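Local coordinates for protein 5-formaminoimidazole-4-carboxamide-1-(Beta)-D-ribofuranosyl 5'-monophosphate synthetase (Thermococcus kodakarensis, PDB 2PBZ) that binds ATP and probably ligates formate to an aminoimidazole carboxamide ribonucleotide, forming a carbon-nitrogen bond in the purine pathway leading to IMP, at residues Ser12-Leu17 with Pro37-Leu42; Phe25-Tyr30 with Pro43-Leu48; Pro112-Val117 with Arg161-Ile166; Ala251-Tyr256 with Gly264-Ile269. One frame throughout, in Å; residues are numbered along the deposited sequence.

Interaction 1: residues Ser12-Leu17 with Pro37-Leu42; sequences SSLQIL and PFYSSL
Leu14 and Tyr39 share a first torsion, CG anti to the carbonyl carbon (chi1 -64° and -65°), and this sets each CG beside its own backbone N; from there the Leu14 branch CD2 reaches the Tyr39 ring. The two helices, 13-22 and 36-40, follow strands 5-8 and 27-31 in consecutive beta-alpha-beta crossovers of a Rossmann-like domain, and Leu17 and Tyr39 both rest on Leu29 of the sheet. No hydrogen bond links the two segments, so their fit depends on the shape of apolar groups. Methyl CD2 of Leu14 carries most of it, lying 3.4 Å from Leu42 CD1 and 3.8 Å from Tyr39 CE2; the leucine crosses both partners at about a right angle. A branched leucine suits this place because one methyl can fit between an aromatic ring and a second leucine. Phe38 adds a further layer, its CD2 standing 3.7 Å above the centre of the Tyr39 ring, while the Phe38 ring meets Tyr228 of the second subunit edge-to-face. Serine and tyrosine suit their places because each adds a hydroxyl to an otherwise apolar contact. Ser13 OG and Tyr39 OH both hydrogen-bond to Glu221 OE2 of the second subunit, so one foreign carboxylate oxygen ties the two helices together at the subunit interface. Beside that shared partner, Ser13 OG lies 3.7 Å from Tyr39 CE2.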
# COMPACT_ATOMS: atom_id res chain seq x y z
N SER A 12 1.32 0.56 18.60
CA SER A 12 1.36 1.73 17.73
C SER A 12 1.97 2.94 18.41
O SER A 12 1.57 4.07 18.14
CB SER A 12 -0.06 2.07 17.28
OG SER A 12 -0.88 2.30 18.40
N SER A 13 2.94 2.71 19.29
CA SER A 13 3.59 3.79 20.01
C SER A 13 4.47 4.64 19.12
O SER A 13 4.74 5.80 19.43
CB SER A 13 4.43 3.24 21.16
OG SER A 13 5.49 2.41 20.72
N LEU A 14 4.92 4.06 18.00
CA LEU A 14 5.78 4.79 17.06
C LEU A 14 4.97 5.87 16.40
O LEU A 14 5.38 7.03 16.34
CB LEU A 14 6.32 3.83 16.00
CG LEU A 14 7.23 2.74 16.55
CD1 LEU A 14 7.53 1.72 15.48
CD2 LEU A 14 8.51 3.37 17.09
N GLN A 15 3.82 5.47 15.89
CA GLN A 15 2.89 6.38 15.24
C GLN A 15 2.47 7.44 16.25
O GLN A 15 2.48 8.64 15.96
CB GLN A 15 1.68 5.58 14.80
CG GLN A 15 0.68 6.34 13.99
CD GLN A 15 -0.66 5.64 13.95
OE1 GLN A 15 -0.77 4.44 14.25
NE2 GLN A 15 -1.69 6.37 13.59
N ILE A 16 2.10 6.99 17.44
CA ILE A 16 1.67 7.88 18.51
C ILE A 16 2.71 8.93 18.90
O ILE A 16 2.41 10.12 18.90
CB ILE A 16 1.27 7.07 19.77
CG1 ILE A 16 0.01 6.25 19.49
CG2 ILE A 16 1.05 8.01 20.96
CD1 ILE A 16 -0.35 5.29 20.57
N LEU A 17 3.93 8.48 19.23
CA LEU A 17 5.00 9.41 19.62
C LEU A 17 5.43 10.35 18.49
O LEU A 17 5.67 11.52 18.73
CB LEU A 17 6.21 8.63 20.15
CG LEU A 17 5.99 7.78 21.41
CD1 LEU A 17 7.32 7.21 21.89
CD2 LEU A 17 5.37 8.62 22.50
N PRO A 37 16.65 -1.25 23.10
CA PRO A 37 17.72 -0.89 22.16
C PRO A 37 17.14 -0.18 20.92
O PRO A 37 17.57 0.90 20.54
CB PRO A 37 18.34 -2.24 21.82
CG PRO A 37 18.14 -3.02 23.08
CD PRO A 37 16.74 -2.66 23.51
N PHE A 38 16.14 -0.81 20.32
CA PHE A 38 15.48 -0.25 19.15
C PHE A 38 14.86 1.13 19.37
O PHE A 38 15.12 2.06 18.62
CB PHE A 38 14.40 -1.21 18.67
CG PHE A 38 13.54 -0.62 17.60
CD1 PHE A 38 14.08 -0.32 16.36
CD2 PHE A 38 12.22 -0.31 17.85
CE1 PHE A 38 13.30 0.29 15.38
CE2 PHE A 38 11.44 0.30 16.88
CZ PHE A 38 11.98 0.60 15.64
N TYR A 39 14.03 1.25 20.40
CA TYR A 39 13.37 2.50 20.69
C TYR A 39 14.28 3.63 21.18
O TYR A 39 13.99 4.80 20.95
CB TYR A 39 12.24 2.29 21.70
CG TYR A 39 11.10 1.43 21.22
CD1 TYR A 39 11.11 0.05 21.42
CD2 TYR A 39 10.01 1.99 20.56
CE1 TYR A 39 10.04 -0.75 20.99
CE2 TYR A 39 8.94 1.19 20.12
CZ TYR A 39 8.96 -0.17 20.34
OH TYR A 39 7.89 -0.93 19.93
N SER A 40 15.38 3.30 21.84
CA SER A 40 16.27 4.35 22.31
C SER A 40 17.02 5.00 21.16
O SER A 40 17.51 6.11 21.28
CB SER A 40 17.25 3.80 23.35
OG SER A 40 17.97 2.71 22.83
N SER A 41 17.09 4.30 20.04
CA SER A 41 17.79 4.83 18.87
C SER A 41 16.89 5.76 18.06
O SER A 41 17.31 6.33 17.06
CB SER A 41 18.28 3.69 17.96
OG SER A 41 17.21 3.08 17.26
N LEU A 42 15.64 5.91 18.51
CA LEU A 42 14.69 6.76 17.81
C LEU A 42 14.64 8.21 18.32
O LEU A 42 14.40 8.46 19.49
CB LEU A 42 13.29 6.14 17.88
CG LEU A 42 13.19 4.70 17.40
CD1 LEU A 42 11.81 4.18 17.61
CD2 LEU A 42 13.59 4.61 15.95

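Interaction 2: residues Phe25-Tyr30 with Pro43-Leu48; sequences FKTRLY and PIVDDL
The carbonyl oxygen of Thr27 is gripped twice, by a nearly straight bond from Asp47 N (2.7 Å, 174° at the hydrogen) and by a weak one from Asp46 N. This begins the parallel pairing of strands 27-31 and 47-50, the two strands of a beta-alpha-beta crossover with helix 36-40 between them. Leu29 N continues the ladder to Asp47 O at 2.8 Å. Just before the second strand, Asp46 reaches back, its OD2 accepting Thr27 N at 2.8 Å from above the carboxylate plane, while the methylenes of Lys26 cross that carboxylate. An aspartate suits this place, being short enough to engage a main-chain N-H at the start of the neighbouring strand. Leu29 and Leu48 project from the other face to Arg28 and Asp47 and lie side by side; with Val45, whose CG1 is 3.7 Å from Leu29 CB, they bring apolar groups to the side where Leu17 of helix 13-22 packs. On the polar face, Arg28 runs alongside Asp47 in a salt bridge, and its NH1 forms another, to Asp61. The guanidinium and the Asp47 carboxylate stand 89° apart, the bridge between them made through Arg28 NE, which meets the anti side of Asp47 OD2 at 2.8 Å.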
# COMPACT_ATOMS: atom_id res chain seq x y z
N PHE A 25 4.43 18.36 21.14
CA PHE A 25 4.40 17.81 22.49
C PHE A 25 5.69 17.12 22.86
O PHE A 25 6.49 16.78 21.99
CB PHE A 25 3.26 16.81 22.65
CG PHE A 25 1.92 17.45 22.73
CD1 PHE A 25 1.02 17.34 21.67
CD2 PHE A 25 1.56 18.18 23.86
CE1 PHE A 25 -0.23 17.97 21.73
CE2 PHE A 25 0.33 18.82 23.94
CZ PHE A 25 -0.58 18.71 22.87
N LYS A 26 5.89 16.92 24.15
CA LYS A 26 7.08 16.25 24.64
C LYS A 26 6.74 14.78 24.68
O LYS A 26 5.58 14.42 24.82
CB LYS A 26 7.44 16.76 26.04
CG LYS A 26 8.91 17.13 26.19
CD LYS A 26 9.28 18.22 25.21
CE LYS A 26 10.76 18.55 25.24
NZ LYS A 26 11.14 19.54 24.17
N THR A 27 7.76 13.93 24.58
CA THR A 27 7.56 12.49 24.52
C THR A 27 8.17 11.64 25.63
O THR A 27 9.32 11.86 26.03
CB THR A 27 8.10 11.99 23.15
OG1 THR A 27 7.19 12.37 22.11
CG2 THR A 27 8.30 10.50 23.14
N ARG A 28 7.40 10.66 26.11
CA ARG A 28 7.85 9.72 27.12
C ARG A 28 7.37 8.31 26.80
O ARG A 28 6.18 8.06 26.67
CB ARG A 28 7.33 10.07 28.51
CG ARG A 28 7.54 8.95 29.52
CD ARG A 28 6.98 9.30 30.87
NE ARG A 28 7.63 10.48 31.43
CZ ARG A 28 7.07 11.29 32.32
NH1 ARG A 28 5.84 11.03 32.74
NH2 ARG A 28 7.72 12.36 32.77
N LEU A 29 8.32 7.38 26.69
CA LEU A 29 7.99 6.01 26.37
C LEU A 29 8.40 5.03 27.46
O LEU A 29 9.52 5.09 27.94
CB LEU A 29 8.68 5.61 25.06
CG LEU A 29 8.40 4.20 24.53
CD1 LEU A 29 6.97 4.14 24.05
CD2 LEU A 29 9.36 3.86 23.42
N TYR A 30 7.49 4.15 27.85
CA TYR A 30 7.77 3.13 28.85
C TYR A 30 8.09 1.88 28.04
O TYR A 30 7.25 1.41 27.28
CB TYR A 30 6.53 2.84 29.70
CG TYR A 30 6.18 3.88 30.71
CD1 TYR A 30 5.86 5.18 30.33
CD2 TYR A 30 6.11 3.56 32.06
CE1 TYR A 30 5.49 6.14 31.27
CE2 TYR A 30 5.74 4.51 33.02
CZ TYR A 30 5.42 5.79 32.61
OH TYR A 30 4.99 6.71 33.53
N PRO A 43 14.85 9.17 17.43
CA PRO A 43 14.84 10.59 17.78
C PRO A 43 13.48 11.12 18.22
O PRO A 43 13.34 12.29 18.50
CB PRO A 43 15.31 11.27 16.50
CG PRO A 43 16.18 10.25 15.88
CD PRO A 43 15.38 8.99 16.07
N ILE A 44 12.47 10.27 18.26
CA ILE A 44 11.14 10.75 18.63
C ILE A 44 10.82 10.59 20.11
O ILE A 44 9.76 11.03 20.57
CB ILE A 44 10.04 10.05 17.81
CG1 ILE A 44 10.14 8.54 18.02
CG2 ILE A 44 10.15 10.44 16.34
CD1 ILE A 44 8.95 7.76 17.51
N VAL A 45 11.72 9.95 20.85
CA VAL A 45 11.50 9.75 22.28
C VAL A 45 12.38 10.67 23.13
O VAL A 45 13.61 10.68 22.99
CB VAL A 45 11.77 8.30 22.70
CG1 VAL A 45 11.31 8.07 24.13
CG2 VAL A 45 11.10 7.35 21.76
N ASP A 46 11.75 11.43 24.02
CA ASP A 46 12.49 12.33 24.89
C ASP A 46 12.82 11.62 26.21
O ASP A 46 13.99 11.41 26.53
CB ASP A 46 11.68 13.61 25.14
CG ASP A 46 11.31 14.32 23.84
OD1 ASP A 46 12.07 14.22 22.85
OD2 ASP A 46 10.25 14.99 23.79
N ASP A 47 11.80 11.23 26.96
CA ASP A 47 12.03 10.53 28.22
C ASP A 47 11.75 9.05 28.02
O ASP A 47 10.65 8.68 27.67
CB ASP A 47 11.13 11.10 29.32
CG ASP A 47 11.31 10.40 30.66
OD1 ASP A 47 12.36 9.74 30.86
OD2 ASP A 47 10.42 10.52 31.53
N LEU A 48 12.74 8.20 28.25
CA LEU A 48 12.58 6.76 28.07
C LEU A 48 12.63 6.02 29.40
O LEU A 48 13.69 5.84 29.98
CB LEU A 48 13.66 6.21 27.14
CG LEU A 48 13.53 4.75 26.73
CD1 LEU A 48 12.28 4.54 25.87
CD2 LEU A 48 14.78 4.35 25.96

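Interaction 3: residues Pro112-Val117 with Arg161-Ile166. With ATP (adenosine-5'-triphosphate), chain D.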
# COMPACT_ATOMS: atom_id res chain seq x y z
N PRO A 112 -25.05 -4.34 11.04
CA PRO A 112 -25.18 -5.77 10.73
C PRO A 112 -23.97 -6.52 11.23
O PRO A 112 -22.85 -6.10 10.98
CB PRO A 112 -25.27 -5.79 9.20
CG PRO A 112 -25.85 -4.42 8.86
CD PRO A 112 -25.06 -3.53 9.81
N ARG A 113 -24.17 -7.63 11.93
CA ARG A 113 -23.02 -8.39 12.40
C ARG A 113 -23.03 -9.81 11.83
O ARG A 113 -24.06 -10.30 11.36
CB ARG A 113 -22.99 -8.40 13.93
CG ARG A 113 -23.88 -9.42 14.62
CD ARG A 113 -24.01 -9.11 16.12
NE ARG A 113 -25.34 -8.60 16.46
CZ ARG A 113 -25.90 -7.52 15.90
NH1 ARG A 113 -25.23 -6.83 14.97
NH2 ARG A 113 -27.13 -7.14 16.24
N VAL A 114 -21.88 -10.47 11.83
CA VAL A 114 -21.84 -11.84 11.34
C VAL A 114 -22.70 -12.64 12.29
O VAL A 114 -22.66 -12.42 13.50
CB VAL A 114 -20.43 -12.42 11.36
CG1 VAL A 114 -19.57 -11.68 10.36
CG2 VAL A 114 -19.84 -12.31 12.76
N GLU A 115 -23.50 -13.55 11.75
CA GLU A 115 -24.39 -14.38 12.55
C GLU A 115 -23.60 -15.41 13.36
O GLU A 115 -22.56 -15.92 12.92
CB GLU A 115 -25.40 -15.10 11.64
CG GLU A 115 -24.78 -16.20 10.77
CD GLU A 115 -25.81 -16.99 9.94
OE1 GLU A 115 -26.94 -17.22 10.46
OE2 GLU A 115 -25.48 -17.40 8.80
N VAL A 116 -24.10 -15.69 14.56
CA VAL A 116 -23.49 -16.66 15.47
C VAL A 116 -24.09 -18.03 15.17
O VAL A 116 -25.25 -18.15 14.79
CB VAL A 116 -23.77 -16.29 16.95
CG1 VAL A 116 -22.98 -17.21 17.88
CG2 VAL A 116 -23.41 -14.83 17.19
N VAL A 117 -23.28 -19.08 15.33
CA VAL A 117 -23.76 -20.42 15.03
C VAL A 117 -23.50 -21.40 16.15
O VAL A 117 -22.36 -21.63 16.54
CB VAL A 117 -23.11 -20.97 13.76
CG1 VAL A 117 -23.64 -22.37 13.49
CG2 VAL A 117 -23.37 -20.02 12.59
N ARG A 161 -16.87 -18.48 20.35
CA ARG A 161 -18.11 -18.33 19.61
C ARG A 161 -17.85 -18.88 18.21
O ARG A 161 -16.71 -18.85 17.75
CB ARG A 161 -18.48 -16.84 19.53
CG ARG A 161 -19.42 -16.48 18.40
CD ARG A 161 -19.32 -14.99 18.02
NE ARG A 161 -19.90 -14.06 19.00
CZ ARG A 161 -20.20 -12.79 18.74
NH1 ARG A 161 -19.97 -12.29 17.53
NH2 ARG A 161 -20.75 -12.02 19.67
N VAL A 162 -18.89 -19.40 17.56
CA VAL A 162 -18.76 -19.97 16.23
C VAL A 162 -19.51 -19.10 15.24
O VAL A 162 -20.68 -18.78 15.46
CB VAL A 162 -19.36 -21.38 16.17
CG1 VAL A 162 -19.03 -22.04 14.83
CG2 VAL A 162 -18.81 -22.21 17.32
N GLU A 163 -18.84 -18.72 14.16
CA GLU A 163 -19.47 -17.84 13.18
C GLU A 163 -19.46 -18.44 11.79
O GLU A 163 -18.62 -19.28 11.47
CB GLU A 163 -18.78 -16.47 13.18
CG GLU A 163 -18.54 -15.91 14.57
CD GLU A 163 -18.01 -14.48 14.57
OE1 GLU A 163 -17.01 -14.19 13.86
OE2 GLU A 163 -18.59 -13.65 15.30
N ARG A 164 -20.42 -17.99 10.98
CA ARG A 164 -20.56 -18.43 9.60
C ARG A 164 -19.27 -18.03 8.89
O ARG A 164 -18.80 -16.91 9.06
CB ARG A 164 -21.75 -17.72 8.96
CG ARG A 164 -22.16 -18.21 7.58
CD ARG A 164 -22.82 -19.59 7.65
NE ARG A 164 -23.45 -19.98 6.39
CZ ARG A 164 -22.80 -20.23 5.26
NH1 ARG A 164 -21.47 -20.14 5.20
NH2 ARG A 164 -23.49 -20.58 4.16
N PHE A 165 -18.69 -18.94 8.12
CA PHE A 165 -17.47 -18.61 7.40
C PHE A 165 -17.80 -17.67 6.25
O PHE A 165 -18.72 -17.94 5.46
CB PHE A 165 -16.84 -19.86 6.82
CG PHE A 165 -15.52 -19.60 6.14
CD1 PHE A 165 -14.33 -19.70 6.85
CD2 PHE A 165 -15.47 -19.27 4.78
CE1 PHE A 165 -13.09 -19.48 6.23
CE2 PHE A 165 -14.24 -19.05 4.15
CZ PHE A 165 -13.04 -19.16 4.88
N ILE A 166 -17.06 -16.58 6.14
CA ILE A 166 -17.31 -15.62 5.07
C ILE A 166 -16.02 -15.30 4.33
O ILE A 166 -15.07 -14.78 4.92
CB ILE A 166 -17.91 -14.30 5.60
CG1 ILE A 166 -19.22 -14.58 6.35
CG2 ILE A 166 -18.14 -13.34 4.45
CD1 ILE A 166 -19.75 -13.38 7.13
PG ATP D . -8.14 -10.59 18.71
O1G ATP D . -9.55 -10.51 19.28
O2G ATP D . -7.21 -11.50 19.73
O3G ATP D . -7.50 -9.08 18.60
PB ATP D . -9.09 -10.38 16.19
O1B ATP D . -10.48 -10.31 16.68
O2B ATP D . -8.46 -8.89 16.03
O3B ATP D . -8.18 -11.27 17.22
PA ATP D . -9.83 -10.56 13.48
O1A ATP D . -9.41 -9.19 13.14
O2A ATP D . -11.41 -10.61 13.76
O3A ATP D . -9.00 -11.18 14.78
O5' ATP D . -9.41 -11.61 12.33
C5' ATP D . -9.91 -11.24 11.08
C4' ATP D . -9.37 -12.31 10.14
O4' ATP D . -9.84 -13.65 10.50
C3' ATP D . -9.75 -12.05 8.68
O3' ATP D . -8.58 -11.86 7.92
C2' ATP D . -10.54 -13.25 8.22
O2' ATP D . -9.85 -13.90 7.13
C1' ATP D . -10.68 -14.17 9.45
N9 ATP D . -12.11 -14.17 9.83
C8 ATP D . -12.70 -13.46 10.86
N7 ATP D . -13.97 -13.70 10.91
C5 ATP D . -14.29 -14.57 9.91
C6 ATP D . -15.50 -15.20 9.46
N6 ATP D . -16.70 -14.93 10.12
N1 ATP D . -15.44 -16.05 8.38
C2 ATP D . -14.28 -16.31 7.74
N3 ATP D . -13.13 -15.74 8.14
C4 ATP D . -13.10 -14.89 9.21
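Glu163 runs from the adenine to a cluster of charges beside Val114. Its CB lies 4.0 Å from ATP N6 and also borders Glu115 O. The chain is extended beyond CG, and at its tip CD and both oxygens approach Val114 CG2. OE2 is met nearly along its C-O axis by Arg161 NH1 at 3.0 Å, in the guanidinium plane, and Arg131 forms a second salt bridge to the same oxygen. Arg161 suits this position because its long chain spans apolar and charged surroundings: its CG touches Val116 CG1 at 3.7 Å, Val116 CG2 lies over one guanidinium face, offset toward the rim, and NH2 pairs with Asp103 of helix 99-109. An alanine here would probably leave Asp103 without this mate, reduce the anchoring of Glu163 OE2 and open a gap beside Val116. Farther along, Val117 N donates to Val162 O at 2.6 Å, fastening the loop to the strand by its backbone. Val114 CG1 packs on Ile166 CD1; the main chain of the same isoleucine binds the adenine. ATP N6 donates to Arg164 O at 3.1 Å, and Ile166 N donates to ATP N1 at 2.8 Å. Phe165 turns a ring face to ATP C2, which stands 3.5 Å above it, offset toward the rim. Recognition of the adenine amino group and N1 by alternate main-chain groups of one extended segment is the pattern expected of an ATP-grasp nucleotide pocket.

Interaction 4: residues Ala251-Tyr256 with Gly264-Ile269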
# COMPACT_ATOMS: atom_id res chain seq x y z
N ALA A 251 -12.41 1.77 15.79
CA ALA A 251 -12.52 1.12 14.50
C ALA A 251 -13.59 0.05 14.45
O ALA A 251 -13.84 -0.65 15.44
CB ALA A 251 -11.18 0.52 14.11
N LEU A 252 -14.23 -0.05 13.30
CA LEU A 252 -15.24 -1.06 13.09
C LEU A 252 -14.60 -2.08 12.15
O LEU A 252 -13.94 -1.72 11.18
CB LEU A 252 -16.48 -0.43 12.45
CG LEU A 252 -17.09 0.71 13.27
CD1 LEU A 252 -18.23 1.35 12.52
CD2 LEU A 252 -17.55 0.17 14.60
N HIS A 253 -14.75 -3.36 12.47
CA HIS A 253 -14.17 -4.41 11.65
C HIS A 253 -15.26 -5.10 10.82
O HIS A 253 -16.30 -5.48 11.34
CB HIS A 253 -13.43 -5.41 12.55
CG HIS A 253 -12.34 -4.78 13.38
ND1 HIS A 253 -11.64 -5.47 14.34
CD2 HIS A 253 -11.84 -3.52 13.37
CE1 HIS A 253 -10.75 -4.66 14.89
NE2 HIS A 253 -10.85 -3.47 14.32
N PHE A 254 -15.02 -5.24 9.53
CA PHE A 254 -16.02 -5.85 8.66
C PHE A 254 -15.53 -6.94 7.75
O PHE A 254 -14.35 -7.06 7.45
CB PHE A 254 -16.66 -4.81 7.74
CG PHE A 254 -17.51 -3.81 8.45
CD1 PHE A 254 -17.00 -2.56 8.80
CD2 PHE A 254 -18.85 -4.10 8.71
CE1 PHE A 254 -17.83 -1.60 9.41
CE2 PHE A 254 -19.68 -3.15 9.31
CZ PHE A 254 -19.17 -1.90 9.66
N ALA A 255 -16.50 -7.70 7.27
CA ALA A 255 -16.26 -8.78 6.33
C ALA A 255 -17.10 -8.32 5.14
O ALA A 255 -18.31 -8.18 5.27
CB ALA A 255 -16.79 -10.09 6.88
N TYR A 256 -16.47 -8.06 4.00
CA TYR A 256 -17.25 -7.63 2.86
C TYR A 256 -17.62 -8.82 1.97
O TYR A 256 -16.78 -9.41 1.29
CB TYR A 256 -16.51 -6.57 2.06
CG TYR A 256 -17.42 -5.85 1.10
CD1 TYR A 256 -18.53 -5.14 1.56
CD2 TYR A 256 -17.21 -5.91 -0.27
CE1 TYR A 256 -19.41 -4.52 0.68
CE2 TYR A 256 -18.09 -5.28 -1.17
CZ TYR A 256 -19.19 -4.59 -0.68
OH TYR A 256 -20.07 -3.98 -1.55
N GLY A 264 -16.28 -7.12 14.52
CA GLY A 264 -15.71 -6.58 15.74
C GLY A 264 -15.47 -5.08 15.74
O GLY A 264 -15.90 -4.37 14.84
N ILE A 265 -14.79 -4.60 16.77
CA ILE A 265 -14.49 -3.18 16.91
C ILE A 265 -13.17 -2.95 17.61
O ILE A 265 -12.57 -3.87 18.16
CB ILE A 265 -15.57 -2.44 17.74
CG1 ILE A 265 -15.61 -3.01 19.16
CG2 ILE A 265 -16.93 -2.56 17.06
CD1 ILE A 265 -16.40 -2.16 20.15
N ALA A 266 -12.72 -1.71 17.59
CA ALA A 266 -11.49 -1.32 18.26
C ALA A 266 -11.93 -0.17 19.14
O ALA A 266 -12.41 0.84 18.63
CB ALA A 266 -10.44 -0.86 17.26
N SER A 267 -11.79 -0.32 20.44
CA SER A 267 -12.21 0.74 21.33
C SER A 267 -11.08 1.73 21.57
O SER A 267 -11.15 2.54 22.47
CB SER A 267 -12.72 0.17 22.66
OG SER A 267 -11.77 -0.70 23.27
N ARG A 268 -10.06 1.65 20.72
CA ARG A 268 -8.89 2.54 20.79
C ARG A 268 -8.16 2.52 19.45
O ARG A 268 -8.63 1.88 18.52
CB ARG A 268 -7.95 2.09 21.91
CG ARG A 268 -7.86 0.59 22.09
CD ARG A 268 -7.16 -0.06 20.94
NE ARG A 268 -7.26 -1.51 21.00
CZ ARG A 268 -6.78 -2.31 20.07
NH1 ARG A 268 -6.17 -1.79 19.01
NH2 ARG A 268 -6.91 -3.62 20.19
N ILE A 269 -7.04 3.23 19.34
CA ILE A 269 -6.29 3.25 18.09
C ILE A 269 -6.04 1.81 17.66
O ILE A 269 -5.35 1.05 18.32
CB ILE A 269 -4.98 4.04 18.23
CG1 ILE A 269 -4.27 4.10 16.88
CG2 ILE A 269 -4.09 3.42 19.30
CD1 ILE A 269 -3.16 5.09 16.86
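The imidazole of His253 lies across the backbone of the partner strand, with Ile265 C 4.0 Å above one ring face and offset toward the rim. Ala266 CB approaches NE2 obliquely, and NE2 itself is hydrogen-bonded to Asp270 OD2, which fixes the rotation of the ring. The ring of Tyr172, an ATP-binding residue, also meets it with the planes about 60° apart, and the nearest ATP atom is about 4 Å from the histidine side chain. The first torsion (chi1 -58°) sets CG beside the Gly264 carbonyl group; a beta carbon on that glycine would come within 3.7 Å of His253 ND1, and a larger side chain would probably compete with the ring for this space. An alanine in place of His253 would probably leave Asp270 without this bond and open a gap between Ile265, Tyr172 and the nucleotide. Beneath the ring the strands form an antiparallel hairpin. Ala251 and Ala266 are a hydrogen-bonded pair: Ala266 N donates to Ala251 O at 2.6 Å, and Ala251 N returns a bond of 3.0 Å to a lone pair of Ala266 O. His253 and Gly264 form the next such pair, His253 N donating to Gly264 O at 2.8 Å from well above the carbonyl plane. Small residues allow close approach, the two alanine CB atoms being 3.5 Å apart. On the other face Leu252 CD2 meets Ile265 CG2 at 3.7 Å, and both residues pack on Phe234 of helix 224-241, while strand 170-178 flanks strand 249-255 on the side away from strand 261-266.

Overall arrangement
Interactions 1 and 2 belong to one Rossmann-like domain and share its layers: the helices of interaction 1 pack on the strands of interaction 2, Leu17 touching Thr27 and Ser40 touching Leu48. The first is buried and apolar, with polar groups turned to the second subunit; the second is partly buried and combines backbone bonds and charges with apolar packing on one face. Interactions 3 and 4 lie around the ATP site, touching where Ile166 meets Ala255. Interaction 4 is fully buried hairpin core near the centre of the chain, whereas interaction 3 joins a partly exposed loop to the adenine-binding segment 161-166 through a single backbone bond and side chains. Ile269 of interaction 4 packs on Ser12 of interaction 1, where the two regions meet.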